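Local coordinates for DUF871 domain-containing protein (Enterococcus faecalis, PDB 2P0O), which is of unproven function but is probably a 6-phospho-N-acetylmuramidase, hydrolysing the glycosidic bond next to 6-phosphorylated N-acetylmuramic acid, at residues Ala143-Tyr148 against Leu192-Lys197. Sequence-based numbering, arbitrary orientation.
Sequences AWHNYY and LPTLEK
With chi1 at 51°, Y147 CG is wedged between N and C of its own backbone, which lays the ring alongside the L192 side chain. L192 CG sits anti to its carbonyl carbon, and the branch ending in CD1 comes over one face of the tyrosine ring in a CH-pi contact, 3.9 Å from the centroid. That methyl is displaced toward the rim, with Y147 CE1 its nearest ring atom at 3.7 Å, while L192 CB backs against CG and CD1 of the same ring. T194 turns OG1 beside its backbone N (chi1 -66°), so the hydroxyl donates to N146 O at 2.8 Å, reaching it from above the carbonyl plane. OG1 also bonds F177 N, which holds the hydroxyl between strand 173-178 and the 143-148 chain. The T194 side chain crosses that of H145 nearly at a right angle, its CG2 touching H145 CB at 3.8 Å; H145 NE2 is hydrogen-bonded to N164 OD1. Backbone to backbone, P193 O takes a weak, bent hydrogen bond from Y148 N (2.9 Å, 129° at the hydrogen) and a CH...O contact from Y147 CA. P193 O also lies at the edge of the Y148 ring, whose CD2 is 3.3 Å from T194 O. Beyond the pair, R199 bonds Y148 O and forms a salt bridge with E196. The contact joins the loops after the sixth and seventh strands, 141-144 and 173-178, at the C-terminal end where TIM barrels carry their active sites; helix 157-169 packs against A143 through L167 and L195 through T157 and F160.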
ATOM      1  N   ALA A 143       3.458   7.291  15.020  1.00 57.78           N
ATOM      2  CA  ALA A 143       4.412   6.231  15.294  1.00 57.63           C
ATOM      3  C   ALA A 143       4.651   5.523  13.976  1.00 57.57           C
ATOM      4  O   ALA A 143       3.724   4.907  13.436  1.00 58.17           O
ATOM      5  CB  ALA A 143       3.866   5.279  16.353  1.00 57.76           C
ATOM      6  N   TRP A 144       5.865   5.668  13.441  1.00 57.02           N
ATOM      7  CA  TRP A 144       6.258   5.050  12.157  1.00 56.26           C
ATOM      8  C   TRP A 144       7.055   3.779  12.359  1.00 56.46           C
ATOM      9  O   TRP A 144       8.070   3.754  13.085  1.00 56.38           O
ATOM     10  CB  TRP A 144       7.126   5.984  11.311  1.00 55.47           C
ATOM     11  CG  TRP A 144       6.418   7.114  10.717  1.00 55.18           C
ATOM     12  CD1 TRP A 144       5.914   8.200  11.379  1.00 53.91           C
ATOM     13  CD2 TRP A 144       6.131   7.318   9.329  1.00 54.53           C
ATOM     14  NE1 TRP A 144       5.322   9.056  10.494  1.00 56.61           N
ATOM     15  CE2 TRP A 144       5.431   8.545   9.228  1.00 55.37           C
ATOM     16  CE3 TRP A 144       6.360   6.567   8.166  1.00 56.42           C
ATOM     17  CZ2 TRP A 144       4.992   9.068   8.003  1.00 55.98           C
ATOM     18  CZ3 TRP A 144       5.913   7.075   6.937  1.00 54.41           C
ATOM     19  CH2 TRP A 144       5.235   8.310   6.870  1.00 56.51           C
ATOM     20  N   HIS A 145       6.605   2.715  11.710  1.00 55.71           N
ATOM     21  CA  HIS A 145       7.402   1.503  11.644  1.00 56.10           C
ATOM     22  C   HIS A 145       8.566   1.724  10.715  1.00 55.41           C
ATOM     23  O   HIS A 145       8.583   2.660   9.921  1.00 55.48           O
ATOM     24  CB  HIS A 145       6.554   0.365  11.123  1.00 56.59           C
ATOM     25  CG  HIS A 145       5.611  -0.172  12.143  1.00 56.14           C
ATOM     26  ND1 HIS A 145       6.001  -1.085  13.101  1.00 55.99           N
ATOM     27  CD2 HIS A 145       4.298   0.067  12.353  1.00 54.65           C
ATOM     28  CE1 HIS A 145       4.965  -1.373  13.868  1.00 58.02           C
ATOM     29  NE2 HIS A 145       3.920  -0.688  13.433  1.00 57.30           N
ATOM     30  N   ASN A 146       9.549   0.867  10.839  1.00 55.61           N
ATOM     31  CA  ASN A 146      10.680   0.876   9.974  1.00 56.20           C
ATOM     32  C   ASN A 146      10.419   0.055   8.739  1.00 56.29           C
ATOM     33  O   ASN A 146       9.383  -0.623   8.651  1.00 56.74           O
ATOM     34  CB  ASN A 146      11.850   0.278  10.728  1.00 56.86           C
ATOM     35  CG  ASN A 146      12.282   1.140  11.901  1.00 59.43           C
ATOM     36  OD1 ASN A 146      12.191   2.362  11.853  1.00 61.57           O
ATOM     37  ND2 ASN A 146      12.816   0.498  12.944  1.00 64.60           N
ATOM     38  N   TYR A 147      11.354   0.113   7.784  1.00 55.57           N
ATOM     39  CA  TYR A 147      11.385  -0.859   6.674  1.00 55.31           C
ATOM     40  C   TYR A 147      12.662  -1.672   6.686  1.00 54.50           C
ATOM     41  O   TYR A 147      13.602  -1.362   7.419  1.00 53.90           O
ATOM     42  CB  TYR A 147      11.157  -0.207   5.306  1.00 55.96           C
ATOM     43  CG  TYR A 147      12.047   0.977   5.020  1.00 58.10           C
ATOM     44  CD1 TYR A 147      13.402   0.801   4.777  1.00 57.53           C
ATOM     45  CD2 TYR A 147      11.527   2.265   4.977  1.00 56.45           C
ATOM     46  CE1 TYR A 147      14.250   1.885   4.511  1.00 60.53           C
ATOM     47  CE2 TYR A 147      12.359   3.361   4.717  1.00 60.69           C
ATOM     48  CZ  TYR A 147      13.713   3.154   4.469  1.00 61.17           C
ATOM     49  OH  TYR A 147      14.547   4.202   4.192  1.00 63.62           O
ATOM     50  N   TYR A 148      12.696  -2.732   5.890  1.00 53.75           N
ATOM     51  CA  TYR A 148      13.734  -3.744   6.070  1.00 52.72           C
ATOM     52  C   TYR A 148      14.316  -4.130   4.743  1.00 53.11           C
ATOM     53  O   TYR A 148      13.752  -4.993   4.073  1.00 53.99           O
ATOM     54  CB  TYR A 148      13.157  -4.953   6.836  1.00 52.87           C
ATOM     55  CG  TYR A 148      12.668  -4.529   8.190  1.00 52.67           C
ATOM     56  CD1 TYR A 148      13.549  -4.442   9.293  1.00 54.74           C
ATOM     57  CD2 TYR A 148      11.368  -4.122   8.368  1.00 53.48           C
ATOM     58  CE1 TYR A 148      13.091  -3.983  10.541  1.00 51.17           C
ATOM     59  CE2 TYR A 148      10.914  -3.665   9.599  1.00 50.94           C
ATOM     60  CZ  TYR A 148      11.771  -3.580  10.660  1.00 51.72           C
ATOM     61  OH  TYR A 148      11.269  -3.142  11.868  1.00 51.22           O
ATOM     62  N   LEU A 192      11.482  -2.622   0.209  1.00 53.98           N
ATOM     63  CA  LEU A 192      11.513  -2.069   1.565  1.00 53.66           C
ATOM     64  C   LEU A 192      10.184  -2.285   2.254  1.00 54.92           C
ATOM     65  O   LEU A 192       9.413  -1.330   2.485  1.00 54.19           O
ATOM     66  CB  LEU A 192      11.849  -0.568   1.534  1.00 54.88           C
ATOM     67  CG  LEU A 192      13.188  -0.175   0.858  1.00 54.26           C
ATOM     68  CD1 LEU A 192      13.470   1.325   0.933  1.00 55.69           C
ATOM     69  CD2 LEU A 192      14.381  -0.926   1.401  1.00 54.98           C
ATOM     70  N   PRO A 193       9.908  -3.543   2.617  1.00 55.24           N
ATOM     71  CA  PRO A 193       8.681  -3.772   3.338  1.00 55.02           C
ATOM     72  C   PRO A 193       8.883  -3.506   4.827  1.00 54.72           C
ATOM     73  O   PRO A 193      10.005  -3.536   5.321  1.00 55.72           O
ATOM     74  CB  PRO A 193       8.446  -5.273   3.126  1.00 55.20           C
ATOM     75  CG  PRO A 193       9.850  -5.840   3.134  1.00 56.48           C
ATOM     76  CD  PRO A 193      10.702  -4.786   2.448  1.00 54.48           C
ATOM     77  N   THR A 194       7.794  -3.270   5.536  1.00 53.88           N
ATOM     78  CA  THR A 194       7.760  -3.432   6.981  1.00 52.39           C
ATOM     79  C   THR A 194       7.558  -4.908   7.368  1.00 51.84           C
ATOM     80  O   THR A 194       8.285  -5.413   8.200  1.00 51.71           O
ATOM     81  CB  THR A 194       6.638  -2.558   7.591  1.00 52.25           C
ATOM     82  OG1 THR A 194       6.963  -1.184   7.401  1.00 50.44           O
ATOM     83  CG2 THR A 194       6.451  -2.821   9.065  1.00 51.22           C
ATOM     84  N   LEU A 195       6.544  -5.564   6.812  1.00 50.94           N
ATOM     85  CA  LEU A 195       6.207  -6.923   7.193  1.00 51.88           C
ATOM     86  C   LEU A 195       6.893  -7.853   6.232  1.00 51.95           C
ATOM     87  O   LEU A 195       6.819  -7.656   5.017  1.00 51.21           O
ATOM     88  CB  LEU A 195       4.699  -7.166   7.137  1.00 51.67           C
ATOM     89  CG  LEU A 195       3.884  -6.499   8.277  1.00 52.95           C
ATOM     90  CD1 LEU A 195       2.545  -6.040   7.770  1.00 53.01           C
ATOM     91  CD2 LEU A 195       3.675  -7.405   9.456  1.00 51.24           C
ATOM     92  N   GLU A 196       7.574  -8.851   6.770  1.00 52.19           N
ATOM     93  CA  GLU A 196       8.310  -9.785   5.903  1.00 52.41           C
ATOM     94  C   GLU A 196       7.384 -10.523   4.928  1.00 53.01           C
ATOM     95  O   GLU A 196       7.824 -10.893   3.858  1.00 53.14           O
ATOM     96  CB  GLU A 196       9.104 -10.798   6.719  1.00 51.97           C
ATOM     97  CG  GLU A 196      10.235 -11.550   5.910  1.00 53.07           C
ATOM     98  CD  GLU A 196      11.171 -10.602   5.155  1.00 54.93           C
ATOM     99  OE1 GLU A 196      11.386  -9.430   5.596  1.00 54.86           O
ATOM    100  OE2 GLU A 196      11.674 -11.013   4.093  1.00 50.94           O
ATOM    101  N   LYS A 197       6.132 -10.796   5.322  1.00 52.51           N
ATOM    102  CA  LYS A 197       5.215 -11.492   4.410  1.00 53.41           C
ATOM    103  C   LYS A 197       4.935 -10.680   3.132  1.00 53.12           C
ATOM    104  O   LYS A 197       4.402 -11.200   2.165  1.00 54.20           O
ATOM    105  CB  LYS A 197       3.901 -11.846   5.125  1.00 52.91           C
ATOM    106  CG  LYS A 197       3.078 -10.594   5.477  1.00 53.10           C
ATOM    107  CD  LYS A 197       1.675 -10.989   6.026  1.00 56.40           C
ATOM    108  CE  LYS A 197       0.962  -9.717   6.493  1.00 56.50           C
ATOM    109  NZ  LYS A 197      -0.352  -9.994   7.090  1.00 58.47           N
TER